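Local coordinates for isomaltodextranase (Arthrobacter globiformis, PDB 5AWO), which hydrolyses (1->6)-alpha-D-glucosidic linkages in polysaccharides, removing successive isomaltose units from the non-reducing ends of the chains, at residues Gly500-Leu505 and Pro514-Ala519; Tyr491-Tyr496 and Ala600-Trp605; Pro20-Ala25 and Leu588-Arg593; Asn306-Leu311 and Ala584-Val589; Ala548-Ala551 and Thr555-Gly558. One frame throughout, in Å; residues are numbered along the deposited sequence. Where two conformers were deposited one is given.

Contact 1: residues Gly500-Leu505 and Pro514-Ala519; sequences GFVDGL and PLVTFA
The rotation about the first side-chain bond puts CG1 of Val502 opposite its own backbone N (chi1 168°), while in Val516 it is CG2 that lies opposite the carbonyl carbon, beside the N. These two methyls meet at 3.6 Å, from Val502 CG1 to Val516 CG2. The two valines slide past each other in opposite directions, touching through one branch each. Leu505 has CG opposite its carbonyl carbon (chi1 -66°), which brings the end of the side chain nearer the strand of the facing sheet. Its CD2 lies 4.0 Å from Pro514 CB and 3.9 Å from Pro514 O, and it grazes Val516 CG2 at 4.5 Å. The tightest approach involves the backbone: Gly504 O comes within 3.1 Å of Pro514 CB, and Pro514 CG is equally near. These approaches are all van der Waals, and all but Gly504 of the touching residues are buried. The strand axes, 8.3 Å apart at closest and at 133° to each other, fit two sheets packed face to face in the beta sandwich of the carbohydrate-binding module. Strand 501-505 pairs with strand 601-609 in one sheet, where Leu505 also packs on Leu603. Strand 515-522 lies between strands 585-592 and 482-484 in the other, and Val516 touches Ile591 of strand 585-592.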
# COMPACT_ATOMS: atom_id res chain seq x y z
N GLY A 500 17.51 -11.77 -10.33
CA GLY A 500 17.27 -11.00 -11.55
C GLY A 500 17.71 -9.56 -11.41
O GLY A 500 18.59 -9.22 -10.61
N PHE A 501 17.04 -8.69 -12.17
CA PHE A 501 17.40 -7.29 -12.25
C PHE A 501 16.18 -6.50 -12.69
O PHE A 501 15.11 -7.07 -12.92
CB PHE A 501 18.57 -7.09 -13.25
CG PHE A 501 18.34 -7.72 -14.59
CD1 PHE A 501 17.68 -7.03 -15.62
CD2 PHE A 501 18.77 -9.00 -14.83
CE1 PHE A 501 17.48 -7.62 -16.85
CE2 PHE A 501 18.57 -9.60 -16.05
CZ PHE A 501 17.92 -8.92 -17.08
N VAL A 502 16.35 -5.18 -12.82
CA VAL A 502 15.27 -4.35 -13.33
C VAL A 502 15.54 -3.93 -14.77
O VAL A 502 16.63 -3.44 -15.06
CB VAL A 502 15.07 -3.12 -12.43
CG1 VAL A 502 14.16 -2.09 -13.09
CG2 VAL A 502 14.48 -3.57 -11.10
N ASP A 503 14.57 -4.17 -15.64
CA ASP A 503 14.62 -3.67 -17.02
C ASP A 503 13.49 -2.68 -17.25
O ASP A 503 12.88 -2.17 -16.28
CB ASP A 503 14.66 -4.82 -18.03
CG ASP A 503 13.34 -5.55 -18.18
OD1 ASP A 503 12.41 -5.23 -17.38
OD2 ASP A 503 13.24 -6.43 -19.06
N GLY A 504 13.26 -2.34 -18.52
CA GLY A 504 12.30 -1.33 -18.88
C GLY A 504 12.79 0.08 -18.61
O GLY A 504 11.98 1.01 -18.60
N LEU A 505 14.09 0.25 -18.39
CA LEU A 505 14.65 1.56 -18.12
C LEU A 505 15.15 2.11 -19.46
O LEU A 505 16.33 2.04 -19.78
CB LEU A 505 15.76 1.49 -17.06
CG LEU A 505 15.29 1.07 -15.65
CD1 LEU A 505 16.48 0.69 -14.78
CD2 LEU A 505 14.49 2.20 -15.00
N PRO A 514 10.20 5.55 -16.68
CA PRO A 514 10.49 4.38 -15.82
C PRO A 514 11.51 4.70 -14.75
O PRO A 514 12.45 5.47 -14.99
CB PRO A 514 11.05 3.34 -16.79
CG PRO A 514 11.01 3.92 -18.14
CD PRO A 514 10.64 5.36 -18.07
N LEU A 515 11.32 4.14 -13.56
CA LEU A 515 12.19 4.46 -12.44
C LEU A 515 12.23 3.33 -11.41
O LEU A 515 11.36 2.45 -11.39
CB LEU A 515 11.78 5.79 -11.77
CG LEU A 515 10.35 5.88 -11.18
CD1 LEU A 515 10.22 5.22 -9.79
CD2 LEU A 515 9.84 7.32 -11.13
N VAL A 516 13.23 3.42 -10.56
CA VAL A 516 13.40 2.56 -9.38
C VAL A 516 13.69 3.44 -8.19
O VAL A 516 14.47 4.40 -8.28
CB VAL A 516 14.56 1.56 -9.54
CG1 VAL A 516 14.71 0.68 -8.30
CG2 VAL A 516 14.33 0.69 -10.76
N THR A 517 13.03 3.15 -7.07
CA THR A 517 13.21 3.92 -5.85
C THR A 517 13.70 3.03 -4.72
O THR A 517 13.13 1.95 -4.45
CB THR A 517 11.91 4.64 -5.42
OG1 THR A 517 11.53 5.58 -6.44
CG2 THR A 517 12.04 5.34 -4.10
N PHE A 518 14.74 3.51 -4.05
CA PHE A 518 15.37 2.86 -2.90
C PHE A 518 15.22 3.77 -1.69
O PHE A 518 15.40 4.99 -1.79
CB PHE A 518 16.88 2.65 -3.12
CG PHE A 518 17.22 1.83 -4.32
CD1 PHE A 518 17.37 0.45 -4.23
CD2 PHE A 518 17.46 2.45 -5.54
CE1 PHE A 518 17.72 -0.30 -5.33
CE2 PHE A 518 17.81 1.70 -6.64
CZ PHE A 518 17.94 0.33 -6.55
N ALA A 519 14.94 3.18 -0.53
CA ALA A 519 15.00 3.90 0.71
C ALA A 519 16.32 3.60 1.38
O ALA A 519 16.68 2.46 1.54
CB ALA A 519 13.86 3.50 1.63

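Contact 2: residues Tyr491-Tyr496 and Ala600-Trp605; sequences YNHPGY and AINLNW
Asn602 and Asn604 both turn their side chains toward the loop 491-496, where they meet His493 and Tyr496, in strand 601-609, which carries a classic beta bulge here: Asn604 and Trp605 both face Arg533 of strand 526-535 in the binding-module sandwich. At Asn602, the amide ND2 approaches His493 CD2 at 3.8 Å. The two side chains cross at about a right angle, yet the imidazole and amide planes are only 21° apart. A water completes this meeting: Asn602 ND2 donates to it at 3.1 Å, and His493 NE2 lies 2.8 Å from it, with the water in the plane of the ring at its edge. His493 reaches this position because CG is turned opposite the carbonyl carbon (chi1 -59°), and Trp570 meets its ring with planes about 25° apart. Two residues on, Asn604 presents its amide group to the backbone of Tyr496 in a van der Waals approach, with Asn604 CG 4.3 Å from Tyr496 CA. Trp605 then follows within the bulge, its NE1 hydrogen-bonded to Asp497 OD2 just after the loop segment and its ring in a cation-pi contact with Arg475. On the loop side, the Tyr496 ring is turned edge-on to its own segment, CD2 lying 3.1 Å from His493 O in the ring plane.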
# COMPACT_ATOMS: atom_id res chain seq x y z
N TYR A 491 15.11 -11.41 -15.93
CA TYR A 491 16.20 -12.33 -15.62
C TYR A 491 16.77 -12.93 -16.90
O TYR A 491 17.41 -13.98 -16.86
CB TYR A 491 15.75 -13.45 -14.66
CG TYR A 491 14.83 -14.54 -15.22
CD1 TYR A 491 13.70 -14.22 -15.98
CD2 TYR A 491 15.06 -15.89 -14.94
CE1 TYR A 491 12.86 -15.20 -16.47
CE2 TYR A 491 14.21 -16.89 -15.43
CZ TYR A 491 13.10 -16.53 -16.18
OH TYR A 491 12.24 -17.50 -16.68
N ASN A 492 16.56 -12.24 -18.02
CA ASN A 492 16.77 -12.84 -19.32
C ASN A 492 18.14 -12.56 -19.94
O ASN A 492 18.33 -12.86 -21.12
CB ASN A 492 15.64 -12.47 -20.28
CG ASN A 492 15.55 -11.00 -20.58
OD1 ASN A 492 16.00 -10.14 -19.80
ND2 ASN A 492 14.92 -10.68 -21.71
N HIS A 493 19.05 -12.02 -19.14
CA HIS A 493 20.47 -11.91 -19.52
C HIS A 493 21.30 -12.41 -18.34
O HIS A 493 21.24 -11.83 -17.26
CB HIS A 493 20.83 -10.46 -19.86
CG HIS A 493 20.01 -9.89 -20.98
ND1 HIS A 493 20.05 -10.41 -22.26
CD2 HIS A 493 19.13 -8.86 -21.01
CE1 HIS A 493 19.22 -9.72 -23.03
NE2 HIS A 493 18.65 -8.78 -22.30
N PRO A 494 22.12 -13.47 -18.54
CA PRO A 494 22.85 -13.96 -17.36
C PRO A 494 23.91 -13.00 -16.77
O PRO A 494 24.28 -11.99 -17.39
CB PRO A 494 23.49 -15.28 -17.83
CG PRO A 494 23.24 -15.39 -19.30
CD PRO A 494 22.20 -14.38 -19.70
N GLY A 495 24.38 -13.30 -15.55
CA GLY A 495 25.45 -12.54 -14.89
C GLY A 495 25.00 -11.60 -13.78
O GLY A 495 25.81 -11.01 -13.06
N TYR A 496 23.69 -11.44 -13.66
CA TYR A 496 23.13 -10.68 -12.55
C TYR A 496 23.41 -11.39 -11.22
O TYR A 496 23.47 -12.61 -11.17
CB TYR A 496 21.62 -10.49 -12.73
CG TYR A 496 20.86 -11.77 -12.98
CD1 TYR A 496 20.45 -12.57 -11.93
CD2 TYR A 496 20.57 -12.19 -14.27
CE1 TYR A 496 19.75 -13.73 -12.16
CE2 TYR A 496 19.91 -13.37 -14.51
CZ TYR A 496 19.49 -14.14 -13.44
OH TYR A 496 18.82 -15.30 -13.70
N ALA A 600 19.57 3.30 -22.68
CA ALA A 600 18.88 2.42 -21.74
C ALA A 600 19.91 1.68 -20.88
O ALA A 600 21.06 1.50 -21.28
CB ALA A 600 18.02 1.43 -22.49
N ILE A 601 19.50 1.25 -19.68
CA ILE A 601 20.29 0.32 -18.89
C ILE A 601 19.38 -0.71 -18.27
O ILE A 601 18.17 -0.50 -18.17
CB ILE A 601 21.09 0.96 -17.73
CG1 ILE A 601 20.18 1.35 -16.54
CG2 ILE A 601 21.94 2.12 -18.22
CD1 ILE A 601 20.94 1.83 -15.32
N ASN A 602 19.98 -1.81 -17.85
CA ASN A 602 19.34 -2.73 -16.89
C ASN A 602 20.06 -2.53 -15.57
O ASN A 602 21.28 -2.37 -15.55
CB ASN A 602 19.44 -4.16 -17.35
CG ASN A 602 18.58 -4.44 -18.57
OD1 ASN A 602 17.55 -3.80 -18.77
ND2 ASN A 602 18.98 -5.40 -19.39
N LEU A 603 19.33 -2.50 -14.46
CA LEU A 603 19.92 -2.19 -13.18
C LEU A 603 19.84 -3.39 -12.24
O LEU A 603 18.75 -3.91 -12.00
CB LEU A 603 19.23 -0.98 -12.53
CG LEU A 603 19.84 -0.49 -11.23
CD1 LEU A 603 21.21 0.17 -11.45
CD2 LEU A 603 18.90 0.47 -10.53
N ASN A 604 20.99 -3.80 -11.71
CA ASN A 604 21.06 -4.92 -10.76
C ASN A 604 20.98 -4.46 -9.32
O ASN A 604 20.19 -5.00 -8.54
CB ASN A 604 22.36 -5.68 -10.99
CG ASN A 604 22.36 -7.06 -10.36
OD1 ASN A 604 21.33 -7.60 -9.89
ND2 ASN A 604 23.51 -7.65 -10.36
N TRP A 605 21.78 -3.48 -8.93
CA TRP A 605 21.79 -2.98 -7.58
C TRP A 605 22.45 -1.64 -7.46
O TRP A 605 23.12 -1.19 -8.41
CB TRP A 605 22.43 -3.99 -6.61
CG TRP A 605 23.82 -4.59 -6.92
CD1 TRP A 605 24.07 -5.88 -7.22
CD2 TRP A 605 25.11 -3.94 -6.86
NE1 TRP A 605 25.44 -6.10 -7.37
CE2 TRP A 605 26.09 -4.91 -7.16
CE3 TRP A 605 25.53 -2.63 -6.59
CZ2 TRP A 605 27.46 -4.61 -7.20
CZ3 TRP A 605 26.90 -2.34 -6.64
CH2 TRP A 605 27.83 -3.33 -6.94
O HOH W 1 17.35 -6.30 -21.82

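Contact 3: residues Pro20-Ala25 and Leu588-Arg593; sequences PPLRLA and LVTIGR
This is an apolar contact in which a single leucine, Leu22 of the N-terminal segment, lies against the end of strand 585-592 in the carbohydrate-binding module. The evidence is the distribution of approaches: every approach within 4.5 Å between the two segments involves Leu22, and its two methyls divide the work. CD1 of Leu22 rests on Gly592 CA at 3.6 Å, and CD2 lies 4.0 Å from both Gly592 C and Gly592 O. CD1 also reaches Thr590 CG2 at 4.3 Å, and CD2 comes to 4.1 Å from Arg593 C. With CG opposite the carbonyl carbon (chi1 -66°), the isobutyl group extends toward the strand backbone. Gly592 is what lets it come so near, since a beta carbon built there would stand 2.5 Å from Leu22 CD1. Replacing Leu22 by an alanine would remove both methyls and would probably leave a gap over Gly592, with Thr590 CG2 losing an apolar neighbour. Beside this, Arg23 ties the same N-terminal segment to the module through a salt bridge to Asp513, and Thr590 OG1 is hydrogen-bonded to Thr517. Leu22 also touches Leu515 and Thr545, so it bears on strands 515-522 and 542-549, which flank strand 585-592 in the sheet; strand 17-18, just before the segment, forms the outer edge of that sheet beside strand 555-564.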
# COMPACT_ATOMS: atom_id res chain seq x y z
N PRO A 20 16.38 17.59 -15.89
CA PRO A 20 15.04 17.94 -15.45
C PRO A 20 14.43 16.82 -14.58
O PRO A 20 14.93 15.70 -14.59
CB PRO A 20 14.25 18.09 -16.74
CG PRO A 20 15.06 17.44 -17.81
CD PRO A 20 16.43 17.13 -17.28
N PRO A 21 13.37 17.15 -13.82
CA PRO A 21 12.71 16.10 -13.02
C PRO A 21 12.11 15.01 -13.90
O PRO A 21 11.68 15.26 -15.03
CB PRO A 21 11.64 16.87 -12.25
CG PRO A 21 11.34 18.06 -13.09
CD PRO A 21 12.66 18.43 -13.71
N LEU A 22 12.07 13.79 -13.37
CA LEU A 22 11.34 12.70 -14.01
C LEU A 22 9.84 12.98 -13.94
O LEU A 22 9.37 13.60 -12.98
CB LEU A 22 11.62 11.39 -13.26
CG LEU A 22 13.04 10.83 -13.31
CD1 LEU A 22 13.08 9.49 -12.61
CD2 LEU A 22 13.55 10.69 -14.74
N ARG A 23 9.10 12.57 -14.96
CA ARG A 23 7.65 12.60 -14.96
C ARG A 23 7.11 11.40 -14.17
O ARG A 23 7.44 10.25 -14.48
CB ARG A 23 7.11 12.50 -16.38
CG ARG A 23 7.44 13.70 -17.27
CD ARG A 23 6.97 13.43 -18.69
NE ARG A 23 7.76 12.35 -19.29
CZ ARG A 23 7.44 11.70 -20.40
NH1 ARG A 23 6.33 11.98 -21.07
NH2 ARG A 23 8.25 10.74 -20.84
N LEU A 24 6.26 11.70 -13.20
CA LEU A 24 5.69 10.67 -12.31
C LEU A 24 4.27 10.31 -12.67
O LEU A 24 3.54 11.10 -13.27
CB LEU A 24 5.74 11.17 -10.88
CG LEU A 24 7.14 11.57 -10.35
CD1 LEU A 24 7.09 12.00 -8.90
CD2 LEU A 24 8.12 10.43 -10.51
N ALA A 25 3.86 9.09 -12.28
CA ALA A 25 2.52 8.60 -12.49
C ALA A 25 1.88 8.09 -11.18
O ALA A 25 0.87 7.38 -11.24
CB ALA A 25 2.53 7.51 -13.55
N LEU A 588 15.13 8.96 0.03
CA LEU A 588 14.66 8.18 -1.10
C LEU A 588 15.56 8.46 -2.29
O LEU A 588 15.64 9.62 -2.75
CB LEU A 588 13.21 8.53 -1.44
CG LEU A 588 12.13 8.10 -0.43
CD1 LEU A 588 12.23 6.62 -0.11
CD2 LEU A 588 12.14 8.91 0.85
N VAL A 589 16.24 7.43 -2.77
CA VAL A 589 17.14 7.56 -3.91
C VAL A 589 16.43 6.93 -5.08
O VAL A 589 16.17 5.71 -5.08
CB VAL A 589 18.51 6.89 -3.64
CG1 VAL A 589 19.41 6.97 -4.86
CG2 VAL A 589 19.19 7.55 -2.45
N THR A 590 16.08 7.75 -6.06
CA THR A 590 15.36 7.35 -7.24
C THR A 590 16.23 7.52 -8.49
O THR A 590 16.82 8.59 -8.70
CB THR A 590 14.03 8.12 -7.35
OG1 THR A 590 13.20 7.75 -6.23
CG2 THR A 590 13.29 7.85 -8.65
N ILE A 591 16.27 6.46 -9.28
CA ILE A 591 16.99 6.41 -10.56
C ILE A 591 15.99 6.06 -11.65
O ILE A 591 15.27 5.07 -11.51
CB ILE A 591 18.19 5.42 -10.55
CG1 ILE A 591 18.83 5.32 -11.94
CG2 ILE A 591 17.77 4.03 -10.04
CD1 ILE A 591 20.21 4.66 -11.94
N GLY A 592 15.93 6.86 -12.72
CA GLY A 592 14.98 6.62 -13.78
C GLY A 592 15.42 7.22 -15.11
O GLY A 592 16.39 7.96 -15.15
N ARG A 593 14.68 6.88 -16.15
CA ARG A 593 15.06 7.24 -17.52
C ARG A 593 14.09 8.29 -18.04
O ARG A 593 12.97 7.97 -18.46
CB ARG A 593 15.06 5.99 -18.38
CG ARG A 593 16.00 6.08 -19.59
CD ARG A 593 15.45 7.00 -20.65
NE ARG A 593 16.08 6.72 -21.94
CZ ARG A 593 15.82 7.38 -23.06
NH1 ARG A 593 14.95 8.39 -23.05
NH2 ARG A 593 16.42 7.02 -24.18

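Contact 4: residues Asn306-Leu311 and Ala584-Val589; sequences NGRGQL and AGLNLV
The tight part of this contact is the base of the Arg308 side chain, where Arg308 CB meets Leu588 CD1 at 3.8 Å and Arg308 CG follows at 3.9 Å from the same methyl. The two side chains cross at about a right angle, and both residues are buried. The looser part is farther out, where Arg308 NH1 lies 4.1 Å from Leu586 CD1 and 4.2 Å from Leu586 CD2. There the leucine is partly exposed and meets the guanidinium obliquely. A bend at chi2 (-46°) takes the arginine from one leucine to the other. The guanidinium is fixed from outside the pair: NH2 hydrogen-bonds to Gly371 O and NH1 to Arg33 O, so both terminal nitrogens have carbonyl partners. Arg308 projects from a type II beta turn closed by Gln310 N to Gly307 O at 3.0 Å, with Gly309, at positive phi, in its third position. The side chain lies about 11 Å from that of Asp262, probably the proton donor. The turn sits between helix 295-302 and strand 312-314 of the TIM barrel, while strand 585-592 belongs to the binding module between strands 542-549 and 515-522; the loop residue Pro401 touches both Arg308 and Leu586.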
# COMPACT_ATOMS: atom_id res chain seq x y z
N ASN A 306 3.99 -1.99 -5.60
CA ASN A 306 4.21 -1.61 -4.21
C ASN A 306 5.51 -0.81 -4.03
O ASN A 306 6.23 -0.55 -4.99
CB ASN A 306 4.12 -2.80 -3.27
CG ASN A 306 5.35 -3.68 -3.25
OD1 ASN A 306 6.43 -3.31 -3.71
ND2 ASN A 306 5.21 -4.86 -2.64
N GLY A 307 5.76 -0.36 -2.81
CA GLY A 307 7.03 0.28 -2.44
C GLY A 307 6.98 1.79 -2.30
O GLY A 307 5.96 2.43 -2.53
N ARG A 308 8.10 2.36 -1.92
CA ARG A 308 8.13 3.76 -1.56
C ARG A 308 7.72 4.65 -2.72
O ARG A 308 8.33 4.60 -3.80
CB ARG A 308 9.53 4.17 -1.06
CG ARG A 308 10.07 3.37 0.12
CD ARG A 308 9.05 3.18 1.24
NE ARG A 308 9.64 2.42 2.36
CZ ARG A 308 10.27 2.94 3.41
NH1 ARG A 308 10.39 4.26 3.57
NH2 ARG A 308 10.77 2.15 4.34
N GLY A 309 6.67 5.43 -2.48
CA GLY A 309 6.10 6.37 -3.43
C GLY A 309 5.14 5.79 -4.45
O GLY A 309 4.56 6.55 -5.20
N GLN A 310 4.96 4.46 -4.44
CA GLN A 310 3.99 3.79 -5.32
C GLN A 310 2.72 3.54 -4.49
O GLN A 310 2.22 4.47 -3.91
CB GLN A 310 4.62 2.53 -5.94
CG GLN A 310 5.91 2.83 -6.71
CD GLN A 310 5.70 3.85 -7.84
OE1 GLN A 310 4.75 3.72 -8.63
NE2 GLN A 310 6.59 4.85 -7.91
N LEU A 311 2.25 2.29 -4.36
CA LEU A 311 1.07 2.02 -3.55
C LEU A 311 1.43 1.13 -2.35
O LEU A 311 2.32 0.27 -2.42
CB LEU A 311 0.01 1.32 -4.37
CG LEU A 311 -0.82 2.23 -5.28
CD1 LEU A 311 -1.57 1.41 -6.30
CD2 LEU A 311 -1.76 3.09 -4.46
N ALA A 584 21.19 12.78 7.05
CA ALA A 584 21.06 11.84 8.15
C ALA A 584 19.64 11.28 8.12
O ALA A 584 18.70 12.03 7.96
CB ALA A 584 21.29 12.52 9.49
N GLY A 585 19.51 9.99 8.31
CA GLY A 585 18.21 9.36 8.40
C GLY A 585 17.75 8.97 7.02
O GLY A 585 18.55 8.54 6.21
N LEU A 586 16.45 9.15 6.77
CA LEU A 586 15.80 8.53 5.62
C LEU A 586 15.93 9.37 4.36
O LEU A 586 15.52 10.52 4.35
CB LEU A 586 14.31 8.31 5.92
CG LEU A 586 13.47 7.73 4.77
CD1 LEU A 586 13.90 6.32 4.36
CD2 LEU A 586 12.00 7.74 5.18
N ASN A 587 16.43 8.74 3.31
CA ASN A 587 16.48 9.34 2.00
C ASN A 587 15.84 8.40 1.01
O ASN A 587 16.02 7.18 1.11
CB ASN A 587 17.95 9.60 1.56
CG ASN A 587 18.67 10.56 2.47
OD1 ASN A 587 18.64 11.79 2.26
ND2 ASN A 587 19.29 10.01 3.51
N LEU A 588 15.13 8.96 0.03
CA LEU A 588 14.66 8.18 -1.10
C LEU A 588 15.56 8.46 -2.29
O LEU A 588 15.64 9.62 -2.75
CB LEU A 588 13.21 8.53 -1.44
CG LEU A 588 12.13 8.10 -0.43
CD1 LEU A 588 12.23 6.62 -0.11
CD2 LEU A 588 12.14 8.91 0.85
N VAL A 589 16.24 7.43 -2.77
CA VAL A 589 17.14 7.56 -3.91
C VAL A 589 16.43 6.93 -5.08
O VAL A 589 16.17 5.71 -5.08
CB VAL A 589 18.51 6.89 -3.64
CG1 VAL A 589 19.41 6.97 -4.86
CG2 VAL A 589 19.19 7.55 -2.45

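Contact 5: residues Ala548-Ala551 and Thr555-Gly558; sequences AEKA and TVDG
Ala548 O takes two backbone N-H groups at once, from Val556 N at 2.7 Å and Asp557 N at 3.0 Å, both reaching it from the same face of its carbonyl plane. This is a classic beta bulge in the hairpin of strands 542-549 and 555-564: Val556 and Asp557 both stand opposite Ala548, and the register slips by one residue before Glu549 pairs with Thr555. Ala548 N returns a bond to Asp557 O at 3.2 Å, with the donor 50° above the carbonyl plane. The chain turns a corner at Val556 and Asp557. Among the side chains, Val556 CB lies 3.4 Å from Ala548 O and packs beside Ala548 CB. With CG2 beside the backbone N and CG1 opposite it (chi1 178°), Val556 CG2 is brought to 3.8 Å from Glu549 C, near the Lys550 N as well. On the face carrying Glu549 and Thr555, a water links the two, donating to Glu549 OE2 at 2.6 Å and lying 2.8 Å from Thr555 OG1. The other carboxylate oxygen, Glu549 OE1, forms a salt bridge with Arg33, of helix 30-34. Asp557 turns its end away from the pair: OD2 accepts from Thr581 N, while OD1 takes a weak bond from Gly558 N, 2.6 Å long and bent to 130°.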
# COMPACT_ATOMS: atom_id res chain seq x y z
N ALA A 548 18.12 12.34 -4.90
CA ALA A 548 17.85 12.02 -3.50
C ALA A 548 16.89 13.05 -2.93
O ALA A 548 16.99 14.25 -3.22
CB ALA A 548 19.14 11.96 -2.69
N GLU A 549 15.93 12.58 -2.11
CA GLU A 549 14.88 13.40 -1.55
C GLU A 549 14.56 12.95 -0.13
O GLU A 549 14.78 11.77 0.23
CB GLU A 549 13.59 13.26 -2.37
CG GLU A 549 13.68 13.84 -3.78
CD GLU A 549 12.42 13.66 -4.62
OE1 GLU A 549 11.49 12.94 -4.16
OE2 GLU A 549 12.35 14.21 -5.73
N LYS A 550 14.01 13.87 0.65
CA LYS A 550 13.45 13.52 1.95
C LYS A 550 12.12 12.84 1.69
O LYS A 550 11.62 12.83 0.56
CB LYS A 550 13.22 14.75 2.82
CG LYS A 550 14.46 15.61 3.06
CD LYS A 550 14.09 16.81 3.90
CE LYS A 550 14.03 16.49 5.39
NZ LYS A 550 15.37 16.23 5.99
N ALA A 551 11.54 12.27 2.74
CA ALA A 551 10.23 11.60 2.61
C ALA A 551 9.15 12.55 2.10
O ALA A 551 8.26 12.12 1.35
CB ALA A 551 9.82 10.97 3.92
N THR A 555 14.08 18.07 -2.29
CA THR A 555 15.29 17.62 -2.96
C THR A 555 16.58 17.71 -2.08
O THR A 555 16.85 18.77 -1.51
CB THR A 555 15.45 18.43 -4.27
OG1 THR A 555 14.33 18.14 -5.13
CG2 THR A 555 16.70 18.07 -4.97
N VAL A 556 17.31 16.60 -1.96
CA VAL A 556 18.61 16.49 -1.24
C VAL A 556 19.75 16.54 -2.26
O VAL A 556 20.83 17.12 -1.99
CB VAL A 556 18.74 15.14 -0.44
CG1 VAL A 556 20.09 15.01 0.27
CG2 VAL A 556 17.65 15.02 0.61
N ASP A 557 19.56 15.87 -3.38
CA ASP A 557 20.52 15.89 -4.48
C ASP A 557 19.83 15.77 -5.83
O ASP A 557 18.68 15.32 -5.92
CB ASP A 557 21.52 14.76 -4.34
CG ASP A 557 22.81 15.02 -5.11
OD1 ASP A 557 22.88 16.05 -5.82
OD2 ASP A 557 23.74 14.21 -4.96
N GLY A 558 20.54 16.21 -6.86
CA GLY A 558 20.10 16.05 -8.22
C GLY A 558 18.96 17.00 -8.50
O GLY A 558 18.77 17.95 -7.76
O HOH W 2 14.34 15.70 -6.50

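In the fold
Four of the contacts share the six-stranded antiparallel sheet of the binding module. Contacts 3 and 4 use the same strand 585-592, overlapping at Leu588 and Val589, with centres 12 Å apart. Contact 5 lies on the neighbouring hairpin of strands 542-549 and 555-564. Its centre is 10 Å from that of contact 4 and 11 Å from that of contact 3. Contact 1 joins this sheet to the facing one; contact 2, its centre 10 Å from that of contact 1, lies on strand 601-609 of that facing sheet. The centres of contacts 2 and 5 are 26 Å apart. In sequence, contact 5 is nested within the loops closed by contacts 2, 3 and 4. Contacts 3 and 4 bring segments from the N-terminal and barrel regions onto the module, which probably helps hold the two parts together.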